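Local coordinates for protein 6-aminohexanoate-dimer hydrolase (Bacillus anthracis, PDB 4GB7) that probably hydrolyses amide bonds of 6-aminohexanoate dimers, as a member of the beta-lactamase family, at residues 128-131 against 135-138; 170-175 against 257-262. All coordinates share one frame; numbering follows the deposited sequence.

Contact 1. Residues 128-131 against 135-138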
loop_
_atom_site.group_PDB
_atom_site.type_symbol
_atom_site.label_atom_id
_atom_site.label_comp_id
_atom_site.label_asym_id
_atom_site.label_seq_id
_atom_site.Cartn_x
_atom_site.Cartn_y
_atom_site.Cartn_z
ATOM N N ASN A 128 3.398 -18.192 -11.269
ATOM C CA ASN A 128 4.142 -17.625 -12.384
ATOM C C ASN A 128 5.648 -17.588 -12.163
ATOM O O ASN A 128 6.330 -16.732 -12.709
ATOM C CB ASN A 128 3.599 -16.210 -12.776
ATOM C CG ASN A 128 4.100 -15.728 -14.123
ATOM O OD1 ASN A 128 4.421 -14.540 -14.285
ATOM N ND2 ASN A 128 4.102 -16.635 -15.122
ATOM N N GLY A 129 6.165 -18.506 -11.345
ATOM C CA GLY A 129 7.564 -18.566 -11.117
ATOM C C GLY A 129 8.050 -17.567 -10.114
ATOM O O GLY A 129 9.268 -17.492 -9.849
ATOM N N TYR A 130 7.120 -16.833 -9.517
ATOM C CA TYR A 130 7.526 -15.820 -8.540
ATOM C C TYR A 130 8.111 -16.481 -7.261
ATOM O O TYR A 130 7.489 -17.384 -6.645
ATOM C CB TYR A 130 6.371 -14.909 -8.195
ATOM C CG TYR A 130 6.625 -14.015 -6.999
ATOM C CD1 TYR A 130 7.686 -13.117 -6.992
ATOM C CD2 TYR A 130 5.828 -14.107 -5.854
ATOM C CE1 TYR A 130 7.871 -12.271 -5.930
ATOM C CE2 TYR A 130 6.039 -13.270 -4.769
ATOM C CZ TYR A 130 7.062 -12.400 -4.794
ATOM O OH TYR A 130 7.262 -11.637 -3.665
ATOM N N ASN A 131 9.275 -15.978 -6.834
ATOM C CA ASN A 131 10.021 -16.496 -5.679
ATOM C C ASN A 131 9.479 -15.853 -4.415
ATOM O O ASN A 131 9.540 -14.624 -4.245
ATOM C CB ASN A 131 11.535 -16.176 -5.869
ATOM C CG ASN A 131 12.433 -16.699 -4.723
ATOM O OD1 ASN A 131 11.998 -16.895 -3.605
ATOM N ND2 ASN A 131 13.733 -16.892 -5.033
ATOM N N PRO A 135 11.343 -9.602 -2.800
ATOM C CA PRO A 135 10.303 -8.592 -2.652
ATOM C C PRO A 135 9.472 -8.335 -3.924
ATOM O O PRO A 135 10.006 -8.310 -5.044
ATOM C CB PRO A 135 11.108 -7.362 -2.220
ATOM C CG PRO A 135 12.303 -7.939 -1.510
ATOM C CD PRO A 135 12.659 -9.137 -2.317
ATOM N N HIS A 136 8.200 -8.023 -3.741
ATOM C CA HIS A 136 7.249 -7.737 -4.814
ATOM C C HIS A 136 6.835 -6.308 -4.748
ATOM O O HIS A 136 6.772 -5.728 -3.668
ATOM C CB HIS A 136 6.009 -8.594 -4.535
ATOM C CG HIS A 136 5.064 -8.722 -5.710
ATOM N ND1 HIS A 136 4.228 -7.741 -6.095
ATOM C CD2 HIS A 136 4.850 -9.798 -6.574
ATOM C CE1 HIS A 136 3.503 -8.173 -7.157
ATOM N NE2 HIS A 136 3.905 -9.425 -7.467
ATOM N N GLY A 137 6.540 -5.696 -5.887
ATOM C CA GLY A 137 5.898 -4.369 -5.888
ATOM C C GLY A 137 4.559 -4.398 -5.176
ATOM O O GLY A 137 3.861 -5.367 -5.205
HETATM N N MSE A 138 4.236 -3.339 -4.459
HETATM C CA MSE A 138 2.978 -3.288 -3.725
HETATM C C MSE A 138 2.149 -2.009 -3.977
HETATM O O MSE A 138 1.111 -1.830 -3.352
HETATM C CB MSE A 138 3.271 -3.404 -2.221
HETATM C CG MSE A 138 4.047 -4.614 -1.858
HETATM SE SE MSE A 138 4.069 -4.971 0.026
HETATM C CE MSE A 138 4.684 -3.356 0.748
#

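Contact 2. Residues 170-175 against 257-262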
loop_
_atom_site.group_PDB
_atom_site.type_symbol
_atom_site.label_atom_id
_atom_site.label_comp_id
_atom_site.label_asym_id
_atom_site.label_seq_id
_atom_site.Cartn_x
_atom_site.Cartn_y
_atom_site.Cartn_z
ATOM N N LYS A 170 9.184 24.108 5.265
ATOM C CA LYS A 170 9.079 25.508 4.896
ATOM C C LYS A 170 9.069 25.703 3.377
ATOM O O LYS A 170 8.495 26.670 2.880
ATOM C CB LYS A 170 10.178 26.309 5.548
ATOM C CG LYS A 170 11.592 25.991 5.097
ATOM C CD LYS A 170 12.584 26.616 6.078
ATOM C CE LYS A 170 13.924 26.885 5.444
ATOM N NZ LYS A 170 14.658 27.789 6.364
ATOM N N GLU A 171 9.693 24.775 2.649
ATOM C CA GLU A 171 9.634 24.762 1.177
ATOM C C GLU A 171 8.238 24.707 0.587
ATOM O O GLU A 171 8.042 25.135 -0.579
ATOM C CB GLU A 171 10.452 23.578 0.604
ATOM C CG GLU A 171 11.924 23.618 0.947
ATOM C CD GLU A 171 12.274 22.868 2.217
ATOM O OE1 GLU A 171 11.409 22.724 3.098
ATOM O OE2 GLU A 171 13.435 22.435 2.334
ATOM N N LEU A 172 7.276 24.215 1.370
ATOM C CA LEU A 172 5.884 24.094 0.932
ATOM C C LEU A 172 4.990 25.247 1.396
ATOM O O LEU A 172 3.763 25.215 1.188
ATOM C CB LEU A 172 5.286 22.763 1.398
ATOM C CG LEU A 172 5.730 21.499 0.648
ATOM C CD1 LEU A 172 5.043 20.279 1.220
ATOM C CD2 LEU A 172 5.446 21.637 -0.849
ATOM N N LYS A 173 5.586 26.257 2.031
ATOM C CA LYS A 173 4.787 27.338 2.587
ATOM C C LYS A 173 3.822 27.961 1.557
ATOM O O LYS A 173 4.199 28.386 0.460
ATOM C CB LYS A 173 5.680 28.402 3.248
ATOM C CG LYS A 173 4.958 29.452 4.097
ATOM C CD LYS A 173 4.756 28.967 5.528
ATOM C CE LYS A 173 4.241 30.071 6.468
ATOM N NZ LYS A 173 4.128 29.635 7.893
ATOM N N ASN A 174 2.559 27.983 1.957
ATOM C CA ASN A 174 1.462 28.606 1.196
ATOM C C ASN A 174 1.128 27.876 -0.101
ATOM O O ASN A 174 0.403 28.408 -0.912
ATOM C CB ASN A 174 1.712 30.116 0.945
ATOM C CG ASN A 174 1.730 30.917 2.216
ATOM O OD1 ASN A 174 0.988 30.612 3.168
ATOM N ND2 ASN A 174 2.570 31.959 2.251
ATOM N N THR A 175 1.627 26.644 -0.268
ATOM C CA THR A 175 1.252 25.777 -1.419
ATOM C C THR A 175 0.130 24.851 -1.011
ATOM O O THR A 175 -0.130 24.715 0.153
ATOM C CB THR A 175 2.437 24.962 -1.971
ATOM O OG1 THR A 175 2.772 23.900 -1.064
ATOM C CG2 THR A 175 3.652 25.864 -2.232
ATOM N N LEU A 257 3.610 13.845 3.763
ATOM C CA LEU A 257 3.784 13.214 5.070
ATOM C C LEU A 257 5.171 12.579 5.219
ATOM O O LEU A 257 5.809 12.713 6.227
ATOM C CB LEU A 257 2.657 12.185 5.322
ATOM C CG LEU A 257 1.240 12.722 5.512
ATOM C CD1 LEU A 257 0.211 11.606 5.565
ATOM C CD2 LEU A 257 1.162 13.597 6.775
ATOM N N ALA A 258 5.631 11.861 4.206
ATOM C CA ALA A 258 6.981 11.281 4.246
ATOM C C ALA A 258 8.084 12.343 4.334
ATOM O O ALA A 258 9.088 12.129 5.005
ATOM C CB ALA A 258 7.205 10.317 3.091
ATOM N N TRP A 259 7.901 13.475 3.633
ATOM C CA TRP A 259 8.836 14.578 3.722
ATOM C C TRP A 259 8.909 15.097 5.135
ATOM O O TRP A 259 9.986 15.329 5.653
ATOM C CB TRP A 259 8.437 15.674 2.734
ATOM C CG TRP A 259 9.459 16.722 2.427
ATOM C CD1 TRP A 259 10.735 16.906 2.981
ATOM C CD2 TRP A 259 9.321 17.750 1.416
ATOM N NE1 TRP A 259 11.380 17.975 2.385
ATOM C CE2 TRP A 259 10.557 18.546 1.448
ATOM C CE3 TRP A 259 8.323 18.094 0.522
ATOM C CZ2 TRP A 259 10.760 19.602 0.586
ATOM C CZ3 TRP A 259 8.531 19.165 -0.341
ATOM C CH2 TRP A 259 9.721 19.911 -0.299
ATOM N N ILE A 260 7.776 15.160 5.812
ATOM C CA ILE A 260 7.745 15.534 7.215
ATOM C C ILE A 260 8.524 14.531 8.080
ATOM O O ILE A 260 9.347 14.925 8.915
ATOM C CB ILE A 260 6.304 15.668 7.728
ATOM C CG1 ILE A 260 5.606 16.836 7.006
ATOM C CG2 ILE A 260 6.250 15.880 9.237
ATOM C CD1 ILE A 260 4.121 16.912 7.215
ATOM N N ILE A 261 8.296 13.239 7.860
ATOM C CA ILE A 261 9.060 12.212 8.584
ATOM C C ILE A 261 10.567 12.467 8.459
ATOM O O ILE A 261 11.309 12.443 9.465
ATOM C CB ILE A 261 8.705 10.801 8.098
ATOM C CG1 ILE A 261 7.246 10.461 8.456
ATOM C CG2 ILE A 261 9.644 9.730 8.691
ATOM C CD1 ILE A 261 6.710 9.206 7.816
ATOM N N ARG A 262 11.026 12.665 7.228
ATOM C CA ARG A 262 12.454 12.809 6.965
ATOM C C ARG A 262 12.989 14.054 7.639
ATOM O O ARG A 262 14.041 14.033 8.254
ATOM C CB ARG A 262 12.728 12.852 5.483
ATOM C CG ARG A 262 12.396 11.589 4.681
ATOM C CD ARG A 262 12.528 11.830 3.191
ATOM N NE ARG A 262 11.991 10.699 2.429
ATOM C CZ ARG A 262 10.871 10.709 1.707
ATOM N NH1 ARG A 262 10.201 11.840 1.462
ATOM N NH2 ARG A 262 10.477 9.612 1.089
HETATM O O HOH W 1 13.889 19.361 2.644
#

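Contact 1. Residues 128-131 against 135-138
P135 meets Y130 through its backbone: its carbonyl carbon C lies 4.0 Å from Y130 OH, while its CB points away from Y130 and the side chain touches N304. The next residue, H136, carries the contact. Its imidazole drives an edge into one face of the phenol in a T-shaped pair, with ring centroids 5.2 Å apart and planes at 87°. CD2 is the leading atom, 3.9 Å from Y130 CZ and shifted toward the rim of the phenol ring, and H136 CB lies 3.4 Å from Y130 OH. Both side chains place CG anti to the backbone N (chi1 -165° in H136), which brings the two rings together. Two bonds fix the rotation of the imidazole: ND1 donates to G137 O, in the ring plane, at 2.6 Å and nearly straight at 170°, and NE2 bonds to D111 OD2. The phenol hydroxyl is tied to E134 O. Y130 thus folds back from the loop after strand 120-126 onto strand 136-137, the edge of a small antiparallel sheet, paired with strand 303-305. F392 of strand 387-393 stacks on the imidazole, and D111 and A112 of strand 110-117 touch the phenol, so the rings bridge to the five-stranded sheet of this beta-lactamase-family chain.

Contact 2. Residues 170-175 against 257-262
L172 and W259 are the nearest residues across this contact, yet their CA atoms stand 10.3 Å apart, so the segments meet through side chains alone. Residues 170-172 form a 3-10 turn and run into a type II beta turn from L172 to T175; residues 257-262 are a stretch of helix 251-265. L172 O is gripped twice from the same face of its carbonyl plane, by T175 N and by T175 OG1 (2.8 Å), and T175 is the N-cap of the following helix. The indole of W259 spans the gap, with CG anti to its own backbone N (chi1 -165°), and presents its six-membered ring to two neighbours. L172 CG packs against W259 CZ3 at 3.8 Å. E171 approaches obliquely from the same side of the indole plane, farther round the rim, its CB 3.8 Å from W259 CH2. A bend at chi2 (92°) lays the carboxylate beside CZ2, its plane 45° from the indole. One water closes the polar side: it accepts from W259 NE1 at 2.9 Å, in the indole plane, and donates to E171 OE2 at 3.1 Å. The contact packs the loop between helices 165-168 and 176-179 on helix 251-265 in the helical part of the chain; in helix 230-235, Y231 stacks on the indole, L234 touches it and Q235 meets L172.

The two contacts lie on opposite sides of the chain's centre, with their own centres about 33 Å apart, and share no helix or strand. Contact 1 is local, closing over three intervening residues, and all three of its touching residues are buried; contact 2 joins a loop to a helix 82 residues on, farther from the centre, with exposed E171 at its border. Each turns on an aromatic ring, but the polar chemistry differs. The imidazole of contact 1 is fixed by direct bonds to protein oxygens, whereas the indole N-H of contact 2 reaches its carboxylate through water. Both fall within the Beta-lactamase family region.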